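Side-chain contact in uncharacterized protein ABO_0056 (Alcanivorax borkumensis, PDB 3H35), which is of unknown function but belongs to the Abi_alpha (abortive infection alpha) family and may take part in phage defence: residues F124-S127 with L128-D131. Numbering follows the deposited sequence.
Sequences FTES and LRTD
Glu126 and Arg129 meet through a two-pronged, side-on salt bridge at the start of helix 129-137. Arg129 NE gives a nearly straight bond to Glu126 OE2 (2.9 Å, 173° at the hydrogen), with OE2 lying in the guanidinium plane. The second prong, Arg129 NH2 to Glu126 OE1 at 2.8 Å, is more bent and OE1 is tilted from that plane; carboxylate and guanidinium planes stand 32° apart. Both oxygens are met on their syn sides. Two bends bring the groups together: Glu126 leaves the backbone with CG anti to N, then folds at chi2, whereas Arg129 runs extended to CD and turns back at chi3 (-74°). With each oxygen tied to a different nitrogen, the guanidinium has little freedom to rotate. Phe124 CZ sits over one of its faces, 3.7 Å from Arg129 NH2 and offset toward the rim, the ring plane steeply inclined to the guanidinium. The Phe124 ring also meets Tyr132, and Arg159 of strand 156-164 lies close to Arg129, a like charge that the Glu126 carboxylate probably offsets.

In the backbone, the chain tightens into a 3-10-like turn: Leu128 N bonds to Thr125 O (2.9 Å) and Arg129 N to Glu126 O (3.1 Å). Leu128 CD1 reaches back to Thr125 CB at 4.0 Å, while Thr125 OG1 bonds to Thr161. Ser127 O accepts hydrogen bonds from two waters, which in turn accept from Thr130 N and Asp131 N; the second also donates to Asp131 OD2 (2.7 Å). The whole is a surface strand-to-helix connection, in which a 3-10 turn after strand 119-123 leads through N-cap Leu128 into helix 129-137, with an i to i+3 salt bridge spanning the junction.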
loop_
_atom_site.group_PDB
_atom_site.type_symbol
_atom_site.label_atom_id
_atom_site.label_comp_id
_atom_site.label_asym_id
_atom_site.label_seq_id
_atom_site.Cartn_x
_atom_site.Cartn_y
_atom_site.Cartn_z
ATOM N N PHE A 124 12.741 -5.460 -17.251
ATOM C CA PHE A 124 12.628 -6.567 -18.162
ATOM C C PHE A 124 13.842 -7.465 -18.088
ATOM O O PHE A 124 14.949 -6.967 -18.016
ATOM C CB PHE A 124 12.523 -5.953 -19.573
ATOM C CG PHE A 124 12.635 -6.932 -20.678
ATOM C CD1 PHE A 124 11.571 -7.744 -21.003
ATOM C CD2 PHE A 124 13.792 -7.008 -21.431
ATOM C CE1 PHE A 124 11.655 -8.649 -22.055
ATOM C CE2 PHE A 124 13.897 -7.895 -22.474
ATOM C CZ PHE A 124 12.827 -8.732 -22.785
ATOM N N THR A 125 13.630 -8.780 -18.103
ATOM C CA THR A 125 14.742 -9.741 -18.230
ATOM C C THR A 125 14.623 -10.500 -19.539
ATOM O O THR A 125 13.644 -11.210 -19.766
ATOM C CB THR A 125 14.777 -10.730 -17.039
ATOM O OG1 THR A 125 14.910 -9.970 -15.844
ATOM C CG2 THR A 125 15.956 -11.715 -17.170
ATOM N N GLU A 126 15.637 -10.351 -20.389
ATOM C CA GLU A 126 15.604 -10.889 -21.751
ATOM C C GLU A 126 15.324 -12.390 -21.757
ATOM O O GLU A 126 14.602 -12.888 -22.619
ATOM C CB GLU A 126 16.903 -10.551 -22.504
ATOM C CG GLU A 126 17.006 -11.145 -23.940
ATOM C CD GLU A 126 15.811 -10.811 -24.841
ATOM O OE1 GLU A 126 15.334 -9.665 -24.804
ATOM O OE2 GLU A 126 15.328 -11.690 -25.578
ATOM N N SER A 127 15.873 -13.100 -20.783
ATOM C CA SER A 127 15.740 -14.559 -20.721
ATOM C C SER A 127 14.330 -15.017 -20.363
ATOM O O SER A 127 13.971 -16.156 -20.609
ATOM C CB SER A 127 16.734 -15.128 -19.716
ATOM O OG SER A 127 16.324 -14.748 -18.424
ATOM N N LEU A 128 13.524 -14.137 -19.793
ATOM C CA LEU A 128 12.137 -14.469 -19.528
ATOM C C LEU A 128 11.171 -14.188 -20.711
ATOM O O LEU A 128 9.940 -14.241 -20.539
ATOM C CB LEU A 128 11.684 -13.726 -18.267
ATOM C CG LEU A 128 12.377 -14.205 -16.965
ATOM C CD1 LEU A 128 11.970 -13.331 -15.796
ATOM C CD2 LEU A 128 12.027 -15.620 -16.676
ATOM N N ARG A 129 11.711 -13.872 -21.901
ATOM C CA ARG A 129 10.869 -13.491 -23.046
ATOM C C ARG A 129 9.654 -14.439 -23.279
ATOM O O ARG A 129 8.498 -14.008 -23.415
ATOM C CB ARG A 129 11.700 -13.360 -24.333
ATOM C CG ARG A 129 10.918 -12.743 -25.486
ATOM C CD ARG A 129 11.808 -12.402 -26.692
ATOM N NE ARG A 129 12.676 -11.219 -26.511
ATOM C CZ ARG A 129 12.290 -9.954 -26.661
ATOM N NH1 ARG A 129 11.040 -9.646 -26.971
ATOM N NH2 ARG A 129 13.164 -8.978 -26.486
ATOM N N THR A 130 9.938 -15.730 -23.317
ATOM C CA THR A 130 8.896 -16.721 -23.525
ATOM C C THR A 130 7.804 -16.596 -22.466
ATOM O O THR A 130 6.611 -16.574 -22.810
ATOM C CB THR A 130 9.501 -18.111 -23.515
ATOM O OG1 THR A 130 10.322 -18.234 -24.676
ATOM C CG2 THR A 130 8.435 -19.172 -23.552
ATOM N N ASP A 131 8.213 -16.451 -21.197
ATOM C CA ASP A 131 7.246 -16.267 -20.115
ATOM C C ASP A 131 6.360 -15.024 -20.247
ATOM O O ASP A 131 5.160 -15.079 -19.989
ATOM C CB ASP A 131 7.955 -16.255 -18.767
ATOM C CG ASP A 131 8.479 -17.636 -18.395
ATOM O OD1 ASP A 131 7.643 -18.542 -18.229
ATOM O OD2 ASP A 131 9.709 -17.819 -18.308
HETATM O O HOH W 1 12.585 -16.718 -22.886
HETATM O O HOH W 2 11.042 -17.250 -20.593
#